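Local coordinates for SLT domain-containing protein (Bdellovibrio bacteriovorus HD100, PDB 6TAB), which is a lysozyme-like peptidoglycan hydrolase with altered substrate specificity that helps the predator leave its prey cell, at residues V140-E154 against N162-I174. Numbering follows the deposited sequence. Where two conformers were deposited one is given.
Sequences VRFESNFKTAMSYTE and NRVISRGLLQISI
The beta hairpin of this lysozyme-like SLT domain pairs Tyr-152 with Ser-166 in antiparallel strands 151-154 and 163-167. Their backbones exchange two hydrogen bonds, and Glu-154 N adds a third to Val-164 O at 2.8 Å. On the same face as Tyr-152, Ser-166 OG donates to Glu-154 OE2 at 2.6 Å. It meets the anti lone pair, and the bend of the glutamate chain at chi2 (-74°) turns the carboxylate back over the serine.

Beyond the strands, Met-150 O accepts two N-H groups. Gly-168 N lies in the carbonyl plane, 2.9 Å from Met-150 O. Gln-171 NE2 comes from above that plane, 3.3 Å from Met-150 O. The same NE2 reaches Gly-168 O at 3.0 Å in a nearly straight bond, so two carbonyls fix the rotation of the amide. In one of its two conformers, the extended Met-150 chain crosses Gln-171 at about a right angle, with CE 3.6 Å from Gln-171 OE1. Past the strand the chain folds back in a G1 beta bulge, with Arg-167 set against Gln-171 and Ile-172.

Ser-144 OG donates to Leu-169 O at 2.8 Å. Val-140 CG2 packs on Leu-170 CD2 at 3.6 Å. Glu-143 OE1 lies beside Gln-171 CB.

A water links Thr-148 OG1 to Leu-169 N, and Thr-148 OG1 also hydrogen-bonds His-191 O. Around the contact, Leu-169 leans on Pro-193 and Asn-196 of helix 193-211, Arg-167 NH1 hydrogen-bonds His-191 NE2, and Leu-170 packs back on Leu-136 and Met-139 of helix 125-144.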
# COMPACT_ATOMS: atom_id res chain seq x y z
N VAL A 140 5.93 2.23 1.33
CA VAL A 140 6.64 3.46 0.87
C VAL A 140 8.14 3.37 1.22
O VAL A 140 8.99 3.74 0.37
CB VAL A 140 5.96 4.71 1.44
CG1 VAL A 140 6.83 5.96 1.20
CG2 VAL A 140 4.53 4.90 0.89
N ARG A 141 8.47 2.91 2.43
CA ARG A 141 9.88 2.81 2.86
C ARG A 141 10.69 2.05 1.80
O ARG A 141 11.79 2.49 1.42
CB ARG A 141 10.01 2.10 4.22
CG ARG A 141 11.41 1.62 4.61
CD ARG A 141 12.50 2.65 4.71
NE ARG A 141 13.79 1.99 4.98
CZ ARG A 141 14.64 1.55 4.05
NH1 ARG A 141 14.33 1.66 2.76
NH2 ARG A 141 15.80 1.03 4.43
N PHE A 142 10.15 0.91 1.33
CA PHE A 142 10.93 0.03 0.41
C PHE A 142 10.75 0.37 -1.07
O PHE A 142 11.64 0.02 -1.87
CB PHE A 142 10.69 -1.46 0.72
CG PHE A 142 11.29 -1.87 2.04
CD1 PHE A 142 12.68 -1.92 2.21
CD2 PHE A 142 10.49 -2.05 3.16
CE1 PHE A 142 13.22 -2.24 3.44
CE2 PHE A 142 11.04 -2.38 4.39
CZ PHE A 142 12.41 -2.44 4.53
N GLU A 143 9.62 1.00 -1.47
CA GLU A 143 9.45 1.40 -2.88
C GLU A 143 10.27 2.66 -3.22
O GLU A 143 10.85 2.73 -4.30
CB GLU A 143 7.97 1.58 -3.22
CG GLU A 143 7.17 0.29 -3.27
CD GLU A 143 7.53 -0.62 -4.42
OE1 GLU A 143 8.29 -0.18 -5.35
OE2 GLU A 143 6.99 -1.77 -4.47
N SER A 144 10.20 3.68 -2.35
CA SER A 144 10.82 5.02 -2.64
C SER A 144 11.67 5.63 -1.50
O SER A 144 12.16 6.75 -1.67
CB SER A 144 9.72 6.01 -2.97
OG SER A 144 8.89 6.25 -1.83
N ASN A 145 11.74 5.00 -0.33
CA ASN A 145 12.40 5.61 0.83
C ASN A 145 11.84 7.02 1.06
O ASN A 145 12.60 7.94 1.43
CB ASN A 145 13.94 5.61 0.77
CG ASN A 145 14.57 5.71 2.14
OD1 ASN A 145 13.94 5.40 3.16
ND2 ASN A 145 15.81 6.17 2.19
N PHE A 146 10.52 7.17 0.88
CA PHE A 146 9.75 8.40 1.22
C PHE A 146 10.03 9.57 0.26
O PHE A 146 9.70 10.75 0.59
CB PHE A 146 9.94 8.83 2.68
CG PHE A 146 9.65 7.72 3.68
CD1 PHE A 146 8.35 7.36 4.01
CD2 PHE A 146 10.68 7.00 4.25
CE1 PHE A 146 8.09 6.34 4.91
CE2 PHE A 146 10.42 5.97 5.15
CZ PHE A 146 9.12 5.62 5.46
N LYS A 147 10.54 9.27 -0.95
CA LYS A 147 10.92 10.30 -1.96
C LYS A 147 9.82 10.39 -3.05
O LYS A 147 9.77 9.58 -4.00
CB LYS A 147 12.27 9.97 -2.61
CG LYS A 147 13.46 9.99 -1.65
CD LYS A 147 14.77 9.67 -2.33
CE LYS A 147 14.95 8.20 -2.69
NZ LYS A 147 16.36 7.93 -3.06
N THR A 148 8.97 11.43 -2.92
CA THR A 148 7.84 11.64 -3.84
C THR A 148 8.32 11.91 -5.28
O THR A 148 7.55 11.65 -6.24
CB THR A 148 6.87 12.70 -3.31
OG1 THR A 148 5.58 12.59 -3.92
CG2 THR A 148 7.40 14.12 -3.45
N ALA A 149 9.56 12.42 -5.45
CA ALA A 149 10.08 12.72 -6.82
C ALA A 149 10.62 11.49 -7.57
O ALA A 149 10.96 11.60 -8.74
CB ALA A 149 11.19 13.76 -6.72
N MET A 150 10.69 10.32 -6.92
CA MET A 150 11.37 9.16 -7.51
C MET A 150 10.68 8.71 -8.81
O MET A 150 9.44 8.51 -8.88
CB MET A 150 11.42 7.98 -6.54
CG MET A 150 12.23 6.80 -7.07
SD MET A 150 12.48 5.47 -5.87
CE MET A 150 12.94 4.17 -7.03
N SER A 151 11.49 8.48 -9.86
CA SER A 151 11.03 7.83 -11.09
C SER A 151 12.00 6.70 -11.46
O SER A 151 13.23 6.89 -11.33
CB SER A 151 10.86 8.84 -12.21
OG SER A 151 12.10 9.44 -12.52
N TYR A 152 11.46 5.57 -11.97
CA TYR A 152 12.28 4.39 -12.37
C TYR A 152 11.73 3.79 -13.68
O TYR A 152 10.54 3.48 -13.78
CB TYR A 152 12.27 3.32 -11.27
CG TYR A 152 13.02 2.06 -11.62
CD1 TYR A 152 14.41 2.00 -11.55
CD2 TYR A 152 12.36 0.92 -12.06
CE1 TYR A 152 15.11 0.85 -11.88
CE2 TYR A 152 13.06 -0.24 -12.38
CZ TYR A 152 14.43 -0.28 -12.29
OH TYR A 152 15.13 -1.41 -12.61
N THR A 153 12.61 3.63 -14.68
CA THR A 153 12.24 3.03 -15.95
C THR A 153 12.33 1.50 -15.87
O THR A 153 13.39 0.91 -15.60
CB THR A 153 13.12 3.57 -17.10
OG1 THR A 153 13.01 4.99 -17.10
CG2 THR A 153 12.67 3.02 -18.44
N GLU A 154 11.17 0.85 -16.07
CA GLU A 154 11.01 -0.62 -15.99
C GLU A 154 11.50 -1.29 -17.30
O GLU A 154 11.80 -0.62 -18.31
CB GLU A 154 9.53 -0.96 -15.73
CG GLU A 154 8.92 -0.34 -14.48
CD GLU A 154 9.31 -0.94 -13.14
OE1 GLU A 154 10.04 -1.97 -13.13
OE2 GLU A 154 8.84 -0.41 -12.10
N ASN A 162 6.29 2.07 -25.26
CA ASN A 162 7.30 2.80 -24.50
C ASN A 162 7.48 2.14 -23.14
O ASN A 162 6.50 1.70 -22.51
CB ASN A 162 6.89 4.28 -24.35
CG ASN A 162 6.68 4.97 -25.69
OD1 ASN A 162 5.61 5.53 -25.96
ND2 ASN A 162 7.68 4.90 -26.55
N ARG A 163 8.74 2.05 -22.65
CA ARG A 163 8.96 1.41 -21.36
C ARG A 163 8.16 2.15 -20.26
O ARG A 163 8.08 3.39 -20.20
CB ARG A 163 10.44 1.38 -20.96
CG ARG A 163 11.34 0.60 -21.90
CD ARG A 163 11.08 -0.88 -22.03
NE ARG A 163 12.06 -1.52 -22.91
CZ ARG A 163 12.13 -1.41 -24.24
NH1 ARG A 163 11.11 -0.89 -24.96
NH2 ARG A 163 13.19 -1.92 -24.83
N VAL A 164 7.55 1.35 -19.37
CA VAL A 164 6.79 1.88 -18.23
C VAL A 164 7.73 2.65 -17.28
O VAL A 164 8.84 2.17 -16.97
CB VAL A 164 6.04 0.76 -17.48
CG1 VAL A 164 5.46 1.21 -16.15
CG2 VAL A 164 4.93 0.21 -18.38
N ILE A 165 7.26 3.81 -16.80
CA ILE A 165 7.95 4.63 -15.78
C ILE A 165 7.13 4.57 -14.49
O ILE A 165 5.97 5.04 -14.44
CB ILE A 165 8.21 6.08 -16.27
CG1 ILE A 165 8.98 6.11 -17.62
CG2 ILE A 165 8.94 6.87 -15.18
CD1 ILE A 165 9.12 7.49 -18.26
N SER A 166 7.72 4.01 -13.42
CA SER A 166 7.10 3.93 -12.12
C SER A 166 7.42 5.22 -11.33
O SER A 166 8.59 5.66 -11.36
CB SER A 166 7.56 2.66 -11.41
OG SER A 166 7.10 1.50 -12.10
N ARG A 167 6.43 5.77 -10.61
CA ARG A 167 6.55 7.12 -10.06
C ARG A 167 6.06 7.24 -8.62
O ARG A 167 5.05 6.64 -8.20
CB ARG A 167 5.78 8.12 -10.94
CG ARG A 167 6.26 8.24 -12.38
CD ARG A 167 5.45 9.18 -13.22
NE ARG A 167 5.90 9.32 -14.58
CZ ARG A 167 6.90 10.04 -15.05
NH1 ARG A 167 7.58 10.82 -14.21
NH2 ARG A 167 7.19 10.01 -16.35
N GLY A 168 6.75 8.13 -7.88
CA GLY A 168 6.24 8.60 -6.58
C GLY A 168 6.38 7.59 -5.44
O GLY A 168 7.10 6.58 -5.53
N LEU A 169 5.65 7.87 -4.36
CA LEU A 169 5.85 7.19 -3.07
C LEU A 169 5.72 5.66 -3.19
O LEU A 169 6.50 4.91 -2.56
CB LEU A 169 4.88 7.74 -2.01
CG LEU A 169 5.11 9.18 -1.54
CD1 LEU A 169 4.06 9.53 -0.51
CD2 LEU A 169 6.53 9.38 -1.01
N LEU A 170 4.67 5.19 -3.91
CA LEU A 170 4.37 3.74 -4.05
C LEU A 170 4.76 3.18 -5.43
O LEU A 170 4.44 2.03 -5.76
CB LEU A 170 2.87 3.52 -3.76
CG LEU A 170 2.44 3.70 -2.30
CD1 LEU A 170 0.92 3.78 -2.18
CD2 LEU A 170 3.00 2.59 -1.42
N GLN A 171 5.49 3.97 -6.24
CA GLN A 171 6.03 3.49 -7.52
C GLN A 171 4.87 2.92 -8.40
O GLN A 171 4.90 1.79 -8.90
CB GLN A 171 7.21 2.54 -7.31
CG GLN A 171 8.45 3.29 -6.77
CD GLN A 171 9.07 4.19 -7.82
OE1 GLN A 171 9.79 3.72 -8.72
NE2 GLN A 171 8.80 5.49 -7.75
N ILE A 172 3.87 3.79 -8.61
CA ILE A 172 2.70 3.53 -9.46
C ILE A 172 2.99 4.13 -10.84
O ILE A 172 3.72 5.12 -10.96
CB ILE A 172 1.42 4.11 -8.81
CG1 ILE A 172 1.14 3.37 -7.47
CG2 ILE A 172 0.21 4.07 -9.75
CD1 ILE A 172 0.11 4.04 -6.57
N SER A 173 2.41 3.55 -11.88
CA SER A 173 2.53 4.06 -13.25
C SER A 173 1.18 4.56 -13.79
O SER A 173 0.11 4.15 -13.31
CB SER A 173 3.17 3.02 -14.19
OG SER A 173 2.63 1.73 -14.01
N ILE A 174 1.24 5.47 -14.77
CA ILE A 174 0.02 6.20 -15.13
C ILE A 174 -1.02 5.29 -15.83
O ILE A 174 -2.21 5.41 -15.51
CB ILE A 174 0.32 7.47 -15.93
CG1 ILE A 174 -0.91 8.37 -16.04
CG2 ILE A 174 0.94 7.19 -17.29
CD1 ILE A 174 -0.59 9.80 -16.44
O HOH W 1 4.12 10.42 -4.82